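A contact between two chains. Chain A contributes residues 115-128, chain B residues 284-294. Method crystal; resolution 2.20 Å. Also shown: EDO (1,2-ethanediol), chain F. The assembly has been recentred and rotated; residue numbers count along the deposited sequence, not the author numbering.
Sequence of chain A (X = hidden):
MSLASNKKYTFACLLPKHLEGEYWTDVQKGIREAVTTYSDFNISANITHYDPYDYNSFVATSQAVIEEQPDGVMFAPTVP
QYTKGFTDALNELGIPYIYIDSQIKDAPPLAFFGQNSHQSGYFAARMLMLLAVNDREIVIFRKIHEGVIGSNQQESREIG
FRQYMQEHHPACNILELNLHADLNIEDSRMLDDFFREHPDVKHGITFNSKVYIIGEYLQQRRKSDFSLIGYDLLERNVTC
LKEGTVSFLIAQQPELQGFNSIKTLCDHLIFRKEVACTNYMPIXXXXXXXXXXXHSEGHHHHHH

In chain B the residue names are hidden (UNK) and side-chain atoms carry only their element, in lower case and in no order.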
ATOM      1  N   GLN A 115       2.766  -0.931 -13.459  1.00 24.13           N
ATOM      2  CA  GLN A 115       1.424  -0.482 -13.162  1.00 23.82           C
ATOM      3  C   GLN A 115       0.584  -0.391 -14.414  1.00 22.72           C
ATOM      4  O   GLN A 115       1.096  -0.354 -15.535  1.00 21.41           O
ATOM      5  CB  GLN A 115       1.423   0.906 -12.516  1.00 24.97           C
ATOM      6  CG  GLN A 115       2.089   1.013 -11.166  1.00 24.16           C
ATOM      7  CD  GLN A 115       1.814   2.349 -10.510  1.00 23.54           C
ATOM      8  OE1 GLN A 115       1.803   3.390 -11.171  1.00 18.87           O
ATOM      9  NE2 GLN A 115       1.602   2.330  -9.205  1.00 21.73           N
ATOM     10  N   ASN A 116      -0.721  -0.393 -14.204  1.00 21.68           N
ATOM     11  CA  ASN A 116      -1.649  -0.202 -15.284  1.00 22.65           C
ATOM     12  C   ASN A 116      -1.579   1.337 -15.346  1.00 24.07           C
ATOM     13  O   ASN A 116      -2.237   2.040 -14.561  1.00 19.32           O
ATOM     14  CB  ASN A 116      -3.043  -0.658 -14.872  1.00 24.39           C
ATOM     15  CG  ASN A 116      -4.090  -0.270 -15.888  1.00 26.03           C
ATOM     16  OD1 ASN A 116      -4.184   0.893 -16.282  1.00 23.04           O
ATOM     17  ND2 ASN A 116      -4.883  -1.243 -16.320  1.00 27.58           N
ATOM     18  N   SER A 117      -0.739   1.837 -16.250  1.00 23.19           N
ATOM     19  CA  SER A 117      -0.501   3.263 -16.405  1.00 26.71           C
ATOM     20  C   SER A 117      -1.761   4.120 -16.506  1.00 27.59           C
ATOM     21  O   SER A 117      -1.843   5.188 -15.892  1.00 26.71           O
ATOM     22  CB  SER A 117       0.390   3.503 -17.622  1.00 28.23           C
ATOM     23  OG  SER A 117      -0.190   2.941 -18.789  1.00 30.33           O
ATOM     24  N   HIS A 118      -2.741   3.646 -17.266  1.00 27.95           N
ATOM     25  CA  HIS A 118      -3.982   4.383 -17.433  1.00 30.27           C
ATOM     26  C   HIS A 118      -4.690   4.571 -16.094  1.00 28.26           C
ATOM     27  O   HIS A 118      -5.061   5.686 -15.734  1.00 25.98           O
ATOM     28  CB  HIS A 118      -4.904   3.657 -18.422  1.00 35.90           C
ATOM     29  CG  HIS A 118      -6.094   4.466 -18.839  1.00 43.21           C
ATOM     30  ND1 HIS A 118      -7.386   4.127 -18.492  1.00 47.56           N
ATOM     31  CD2 HIS A 118      -6.188   5.612 -19.556  1.00 45.57           C
ATOM     32  CE1 HIS A 118      -8.222   5.028 -18.975  1.00 48.61           C
ATOM     33  NE2 HIS A 118      -7.521   5.941 -19.625  1.00 48.21           N
ATOM     34  N   GLN A 119      -4.859   3.474 -15.359  1.00 25.86           N
ATOM     35  CA  GLN A 119      -5.524   3.496 -14.056  1.00 24.32           C
ATOM     36  C   GLN A 119      -4.712   4.255 -13.013  1.00 21.91           C
ATOM     37  O   GLN A 119      -5.278   4.894 -12.133  1.00 18.75           O
ATOM     38  CB  GLN A 119      -5.763   2.070 -13.559  1.00 22.63           C
ATOM     39  CG  GLN A 119      -6.609   1.969 -12.304  1.00 24.43           C
ATOM     40  CD  GLN A 119      -8.028   2.455 -12.528  1.00 26.88           C
ATOM     41  OE1 GLN A 119      -8.599   2.249 -13.603  1.00 25.61           O
ATOM     42  NE2 GLN A 119      -8.613   3.088 -11.509  1.00 24.21           N
ATOM     43  N   SER A 120      -3.388   4.173 -13.113  1.00 20.35           N
ATOM     44  CA  SER A 120      -2.514   4.850 -12.168  1.00 22.65           C
ATOM     45  C   SER A 120      -2.693   6.359 -12.279  1.00 22.19           C
ATOM     46  O   SER A 120      -2.690   7.069 -11.274  1.00 21.92           O
ATOM     47  CB  SER A 120      -1.055   4.475 -12.427  1.00 23.63           C
ATOM     48  OG  SER A 120      -0.184   5.168 -11.548  1.00 26.80           O
ATOM     49  N   GLY A 121      -2.861   6.838 -13.507  1.00 22.43           N
ATOM     50  CA  GLY A 121      -3.044   8.257 -13.737  1.00 22.31           C
ATOM     51  C   GLY A 121      -4.426   8.723 -13.331  1.00 23.22           C
ATOM     52  O   GLY A 121      -4.588   9.826 -12.806  1.00 21.70           O
ATOM     53  N   TYR A 122      -5.424   7.879 -13.585  1.00 23.69           N
ATOM     54  CA  TYR A 122      -6.812   8.174 -13.241  1.00 24.06           C
ATOM     55  C   TYR A 122      -6.883   8.351 -11.713  1.00 23.56           C
ATOM     56  O   TYR A 122      -7.508   9.286 -11.198  1.00 19.25           O
ATOM     57  CB  TYR A 122      -7.697   7.003 -13.684  1.00 26.35           C
ATOM     58  CG  TYR A 122      -9.183   7.271 -13.650  1.00 26.60           C
ATOM     59  CD1 TYR A 122      -9.798   8.020 -14.648  1.00 26.68           C
ATOM     60  CD2 TYR A 122      -9.977   6.761 -12.626  1.00 29.72           C
ATOM     61  CE1 TYR A 122     -11.170   8.256 -14.626  1.00 28.78           C
ATOM     62  CE2 TYR A 122     -11.350   6.989 -12.591  1.00 29.83           C
ATOM     63  CZ  TYR A 122     -11.940   7.738 -13.593  1.00 31.61           C
ATOM     64  OH  TYR A 122     -13.299   7.969 -13.550  1.00 34.10           O
ATOM     65  N   PHE A 123      -6.232   7.436 -11.004  1.00 21.77           N
ATOM     66  CA  PHE A 123      -6.171   7.460  -9.545  1.00 22.10           C
ATOM     67  C   PHE A 123      -5.442   8.709  -9.052  1.00 21.22           C
ATOM     68  O   PHE A 123      -5.852   9.333  -8.065  1.00 19.15           O
ATOM     69  CB  PHE A 123      -5.430   6.214  -9.032  1.00 23.94           C
ATOM     70  CG  PHE A 123      -5.069   6.269  -7.568  1.00 25.43           C
ATOM     71  CD1 PHE A 123      -5.980   5.886  -6.588  1.00 25.44           C
ATOM     72  CD2 PHE A 123      -3.806   6.694  -7.171  1.00 25.97           C
ATOM     73  CE1 PHE A 123      -5.629   5.922  -5.232  1.00 28.30           C
ATOM     74  CE2 PHE A 123      -3.451   6.733  -5.817  1.00 27.56           C
ATOM     75  CZ  PHE A 123      -4.362   6.346  -4.847  1.00 24.57           C
ATOM     76  N   ALA A 124      -4.353   9.054  -9.737  1.00 20.89           N
ATOM     77  CA  ALA A 124      -3.546  10.216  -9.381  1.00 22.62           C
ATOM     78  C   ALA A 124      -4.384  11.478  -9.489  1.00 22.27           C
ATOM     79  O   ALA A 124      -4.253  12.382  -8.674  1.00 22.06           O
ATOM     80  CB  ALA A 124      -2.325  10.311 -10.284  1.00 20.70           C
ATOM     81  N   ALA A 125      -5.255  11.519 -10.491  1.00 21.50           N
ATOM     82  CA  ALA A 125      -6.140  12.656 -10.707  1.00 24.58           C
ATOM     83  C   ALA A 125      -7.104  12.801  -9.535  1.00 25.59           C
ATOM     84  O   ALA A 125      -7.309  13.907  -9.027  1.00 23.17           O
ATOM     85  CB  ALA A 125      -6.920  12.480 -12.003  1.00 22.94           C
ATOM     86  N   ARG A 126      -7.699  11.683  -9.120  1.00 26.12           N
ATOM     87  CA  ARG A 126      -8.628  11.671  -7.992  1.00 27.67           C
ATOM     88  C   ARG A 126      -7.954  12.264  -6.763  1.00 26.71           C
ATOM     89  O   ARG A 126      -8.496  13.155  -6.112  1.00 27.81           O
ATOM     90  CB  ARG A 126      -9.071  10.230  -7.684  1.00 30.98           C
ATOM     91  CG  ARG A 126      -9.685   9.999  -6.291  1.00 35.33           C
ATOM     92  CD  ARG A 126     -10.970  10.766  -6.098  1.00 41.30           C
ATOM     93  NE  ARG A 126     -11.517  10.622  -4.744  1.00 47.23           N
ATOM     94  CZ  ARG A 126     -12.056   9.507  -4.248  1.00 49.10           C
ATOM     95  NH1 ARG A 126     -12.132   8.405  -4.983  1.00 47.66           N
ATOM     96  NH2 ARG A 126     -12.544   9.500  -3.013  1.00 50.79           N
HETATM   97  N   MSE A 127      -6.760  11.775  -6.454  1.00 25.81           N
HETATM   98  CA  MSE A 127      -6.030  12.247  -5.273  1.00 26.97           C
HETATM   99  C   MSE A 127      -5.637  13.718  -5.353  1.00 27.07           C
HETATM  100  O   MSE A 127      -5.661  14.425  -4.344  1.00 27.13           O
HETATM  101  CB  MSE A 127      -4.768  11.403  -5.027  1.00 24.62           C
HETATM  102  CG  MSE A 127      -5.019   9.911  -4.796  1.00 23.38           C
HETATM  103 SE   MSE A 127      -6.289   9.655  -3.336  1.00 42.61          SE
HETATM  104  CE  MSE A 127      -5.308  10.398  -1.762  1.00 25.98           C
ATOM    105  N   LEU A 128      -5.257  14.175  -6.542  1.00 26.39           N
ATOM    106  CA  LEU A 128      -4.870  15.568  -6.711  1.00 26.17           C
ATOM    107  C   LEU A 128      -6.067  16.495  -6.496  1.00 26.78           C
ATOM    108  O   LEU A 128      -5.942  17.567  -5.894  1.00 24.80           O
ATOM    109  CB  LEU A 128      -4.301  15.815  -8.106  1.00 24.73           C
ATOM    110  CG  LEU A 128      -3.848  17.262  -8.325  1.00 25.70           C
ATOM    111  CD1 LEU A 128      -2.538  17.485  -7.588  1.00 24.15           C
ATOM    112  CD2 LEU A 128      -3.677  17.547  -9.807  1.00 26.24           C
TER
ATOM    113  N   UNK B 284      -2.547   0.827   4.948  1.00 18.32           N
ATOM    114  CA  UNK B 284      -2.875   0.951   3.532  1.00 18.82           C
ATOM    115  C   UNK B 284      -4.168   1.689   3.241  1.00 19.15           C
ATOM    116  O   UNK B 284      -5.229   1.360   3.787  1.00 18.48           O
ATOM    117  c   UNK B 284      -2.925  -0.426   2.856  1.00 17.09           C
ATOM    118  o   UNK B 284      -0.520  -0.532   2.984  1.00 18.33           O
ATOM    119  c   UNK B 284      -1.596  -1.176   2.938  1.00 20.73           C
ATOM    120  o   UNK B 284      -1.632  -2.421   2.942  1.00 18.09           O
ATOM    121  N   UNK B 285      -4.067   2.678   2.356  1.00 17.59           N
ATOM    122  CA  UNK B 285      -5.214   3.478   1.971  1.00 19.63           C
ATOM    123  C   UNK B 285      -5.771   3.008   0.646  1.00 18.82           C
ATOM    124  O   UNK B 285      -5.065   2.968  -0.362  1.00 15.84           O
ATOM    125  c   UNK B 285      -5.826   6.887   0.592  1.00 25.50           C
ATOM    126  c   UNK B 285      -4.846   4.957   1.851  1.00 20.72           C
ATOM    127  c   UNK B 285      -6.111   5.783   1.587  1.00 23.69           C
ATOM    128  c   UNK B 285      -6.638   6.336   2.894  1.00 24.79           C
ATOM    129  N   UNK B 286      -7.050   2.660   0.652  1.00 18.79           N
ATOM    130  CA  UNK B 286      -7.707   2.201  -0.555  1.00 19.98           C
ATOM    131  C   UNK B 286      -8.832   3.131  -0.981  1.00 20.69           C
ATOM    132  O   UNK B 286      -9.559   3.679  -0.144  1.00 22.11           O
ATOM    133  c   UNK B 286      -7.289  -0.388  -0.207  1.00 23.25           C
ATOM    134  c   UNK B 286      -6.332  -0.359  -1.390  1.00 23.20           C
ATOM    135  c   UNK B 286      -6.502  -0.309   1.115  1.00 22.12           C
ATOM    136  c   UNK B 286      -8.274   0.785  -0.349  1.00 20.37           C
ATOM    137  N   UNK B 287      -8.967   3.316  -2.288  1.00 18.25           N
ATOM    138  CA  UNK B 287     -10.040   4.126  -2.838  1.00 20.87           C
ATOM    139  C   UNK B 287     -10.649   3.264  -3.923  1.00 22.82           C
ATOM    140  O   UNK B 287     -10.160   2.176  -4.207  1.00 21.85           O
ATOM    141  o   UNK B 287      -8.791   5.082  -4.693  1.00 20.80           O
ATOM    142  c   UNK B 287      -9.544   5.417  -3.519  1.00 20.03           C
ATOM    143  c   UNK B 287      -8.691   6.222  -2.570  1.00 20.37           C
ATOM    144  N   UNK B 288     -11.713   3.761  -4.528  1.00 24.49           N
ATOM    145  CA  UNK B 288     -12.377   3.071  -5.608  1.00 26.39           C
ATOM    146  C   UNK B 288     -11.377   2.942  -6.774  1.00 26.54           C
ATOM    147  O   UNK B 288     -11.373   1.938  -7.496  1.00 23.25           O
ATOM    148  c   UNK B 288     -14.395   3.338  -7.175  1.00 36.71           C
ATOM    149  c   UNK B 288     -16.340   3.685  -8.731  1.00 42.61           C
ATOM    150  n   UNK B 288     -17.458   4.572  -9.189  1.00 44.46           N
ATOM    151  c   UNK B 288     -15.540   4.268  -7.560  1.00 39.49           C
ATOM    152  c   UNK B 288     -13.601   3.896  -6.025  1.00 30.36           C
ATOM    153  N   UNK B 289     -10.509   3.944  -6.940  1.00 24.44           N
ATOM    154  CA  UNK B 289      -9.540   3.921  -8.037  1.00 25.28           C
ATOM    155  C   UNK B 289      -8.253   3.103  -7.900  1.00 24.60           C
ATOM    156  O   UNK B 289      -7.460   3.083  -8.840  1.00 25.56           O
ATOM    157  c   UNK B 289     -10.281   6.212  -8.878  1.00 30.79           C
ATOM    158  o   UNK B 289     -10.600   6.964  -6.648  1.00 33.35           O
ATOM    159  c   UNK B 289     -11.152   6.619  -7.716  1.00 33.75           C
ATOM    160  c   UNK B 289      -9.140   5.336  -8.441  1.00 26.47           C
ATOM    161  o   UNK B 289     -12.391   6.603  -7.871  1.00 38.07           O
ATOM    162  N   UNK B 290      -8.007   2.454  -6.765  1.00 23.05           N
ATOM    163  CA  UNK B 290      -6.789   1.650  -6.662  1.00 22.57           C
ATOM    164  C   UNK B 290      -7.012   0.296  -6.001  1.00 22.78           C
ATOM    165  O   UNK B 290      -6.119  -0.552  -5.998  1.00 21.83           O
ATOM    166  o   UNK B 290      -4.924   2.752  -3.689  1.00 21.46           O
ATOM    167  n   UNK B 290      -7.113   2.363  -3.989  1.00 17.75           N
ATOM    168  c   UNK B 290      -5.668   2.425  -5.937  1.00 20.76           C
ATOM    169  c   UNK B 290      -5.878   2.523  -4.436  1.00 21.10           C
ATOM    170  N   UNK B 291      -8.212   0.090  -5.470  1.00 21.77           N
ATOM    171  CA  UNK B 291      -8.552  -1.157  -4.789  1.00 26.49           C
ATOM    172  C   UNK B 291      -8.363  -2.402  -5.659  1.00 26.69           C
ATOM    173  O   UNK B 291      -7.848  -3.413  -5.187  1.00 25.87           O
ATOM    174  c   UNK B 291     -10.281  -2.326  -2.019  1.00 25.96           C
ATOM    175  c   UNK B 291     -10.333  -2.446  -3.515  1.00 28.01           C
ATOM    176  c   UNK B 291     -10.999  -1.016  -5.408  1.00 25.68           C
ATOM    177  c   UNK B 291     -10.025  -1.143  -4.262  1.00 25.90           C
ATOM    178  N   UNK B 292      -8.757  -2.327  -6.929  1.00 27.05           N
ATOM    179  CA  UNK B 292      -8.630  -3.488  -7.812  1.00 29.61           C
ATOM    180  C   UNK B 292      -7.206  -4.017  -8.003  1.00 29.15           C
ATOM    181  O   UNK B 292      -7.031  -5.175  -8.345  1.00 30.33           O
ATOM    182  o   UNK B 292     -11.251  -2.312 -10.120  1.00 32.90           O
ATOM    183  c   UNK B 292      -9.243  -3.196  -9.186  1.00 29.44           C
ATOM    184  c   UNK B 292     -10.714  -2.821  -9.111  1.00 31.17           C
ATOM    185  o   UNK B 292     -11.341  -3.038  -8.056  1.00 31.02           O
ATOM    186  N   UNK B 293      -6.196  -3.178  -7.780  1.00 29.79           N
ATOM    187  CA  UNK B 293      -4.802  -3.592  -7.954  1.00 30.14           C
ATOM    188  C   UNK B 293      -4.101  -3.831  -6.627  1.00 30.41           C
ATOM    189  O   UNK B 293      -2.898  -4.098  -6.577  1.00 29.25           O
ATOM    190  c   UNK B 293      -6.185  -1.369 -11.702  1.00 36.59           C
ATOM    191  o   UNK B 293      -6.543  -2.280 -13.870  1.00 38.77           O
ATOM    192  c   UNK B 293      -5.891  -2.325 -12.655  1.00 36.53           C
ATOM    193  c   UNK B 293      -5.559  -1.416 -10.461  1.00 34.90           C
ATOM    194  c   UNK B 293      -4.641  -2.414 -10.157  1.00 33.70           C
ATOM    195  c   UNK B 293      -4.970  -3.324 -12.377  1.00 34.67           C
ATOM    196  c   UNK B 293      -4.353  -3.361 -11.135  1.00 32.83           C
ATOM    197  c   UNK B 293      -4.060  -2.535  -8.769  1.00 31.21           C
ATOM    198  N   UNK B 294      -4.871  -3.752  -5.550  1.00 30.58           N
ATOM    199  CA  UNK B 294      -4.329  -3.954  -4.221  1.00 32.32           C
ATOM    200  C   UNK B 294      -4.374  -5.421  -3.812  1.00 35.46           C
ATOM    201  O   UNK B 294      -5.443  -5.997  -3.637  1.00 34.14           O
ATOM    202  c   UNK B 294      -4.666  -3.364  -1.778  1.00 26.56           C
ATOM    203  c   UNK B 294      -3.881  -3.767   0.876  1.00 23.64           C
ATOM    204  c   UNK B 294      -5.036  -4.370   0.393  1.00 24.67           C
ATOM    205  c   UNK B 294      -3.109  -2.974   0.050  1.00 23.90           C
ATOM    206  c   UNK B 294      -5.418  -4.165  -0.925  1.00 22.97           C
ATOM    207  o   UNK B 294      -3.532  -3.926   2.195  1.00 22.31           O
ATOM    208  c   UNK B 294      -5.110  -3.125  -3.201  1.00 27.27           C
ATOM    209  c   UNK B 294      -3.503  -2.776  -1.276  1.00 24.71           C
TER
HETATM  210  C1  EDO F 362      -0.850   1.819   0.428  1.00 26.62           C
HETATM  211  O1  EDO F 362      -1.205   2.821   1.416  1.00 21.66           O
HETATM  212  C2  EDO F 362      -2.077   1.387  -0.412  1.00 25.12           C
HETATM  213  O2  EDO F 362      -2.441   2.407  -1.342  1.00 20.43           O
HETATM  214  O   HOH W   1     -13.198   5.917  -3.313  1.00 27.14           O

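Position 284 of chain B carries two carbons, the second bearing two oxygens, and lies out of reach of the helix of chain A; this short carboxylate is Asp B284. At 285 four carbons fork at the second, the pattern of leucine, and they point toward chain A and approach Met A127, a selenomethionine: Leu B285, with CD2 4.3 Å from CE of Met A127, while its backbone N and O both bond to the ethanediol. Position 286 has the same four carbons and the same fork, but its CA-to-CB bond points away from chain A: Leu B286.

At 287 one carbon carries an oxygen and a carbon, and the oxygen meets the ring edge of Phe A123: Thr B287, with OG1 3.3 Å from CE1 of Phe A123. This OG1 also accepts a weak hydrogen bond from the backbone N of position 289 (3.0 Å). Position 288 extends four carbons in a row to a terminal nitrogen, all in t rotamers; Lys B288 is exposed and contributes almost nothing through its side chain, although its backbone N donates to a water that also accepts from Arg A126 NH1.

Position 289 has three carbons, the third with two oxygens. One oxygen lies 2.7 Å from Arg A126 NH1, as suits a carboxylate beside a guanidinium, and the chain length makes it Glu B289. The aliphatic part is used as well: CB lies 3.7 Å from CD1 of Phe A123, and CG 3.8 Å from CD2 of Tyr A122. At 290 two carbons end in one oxygen and one nitrogen, an amide that touches the ring of Phe A123: Asn B290, whose CG is 3.5 Å from CE1 of Phe A123.

Four carbons at 291, forked at the first with one arm two carbons long, identify Ile B291, out of reach of chain A. Position 292 again has two carbons and two oxygens; Asp B292 is exposed and makes no contact with the chain A stretch. At 293 a carbon leads to a six-carbon ring bearing an oxygen, and the ring packs against Gln A119: Tyr B293, whose CE2 lies 3.4 Å from CG of Gln A119. The same ring with oxygen at 294 is Tyr B294; it is out of reach of chain A, and its OH donates to Asp B284 OD2 (2.5 Å).

The contact centres on Glu B289, which buries the most surface here. Its backbone O accepts a well-aligned hydrogen bond from Gln A119 NE2 (2.9 Å, 163°), while its OE1 forms a salt bridge with Arg A126 NH1, the hydrogen bond within it being weak. Two helical turns are thus tied to one residue. Phe A123, which falls between Gln A119 and Arg A126 in sequence, sets its ring edge against CB of Glu B289 and OG1 of Thr B287.

Chain B (284-294) DLLTKENIDYY
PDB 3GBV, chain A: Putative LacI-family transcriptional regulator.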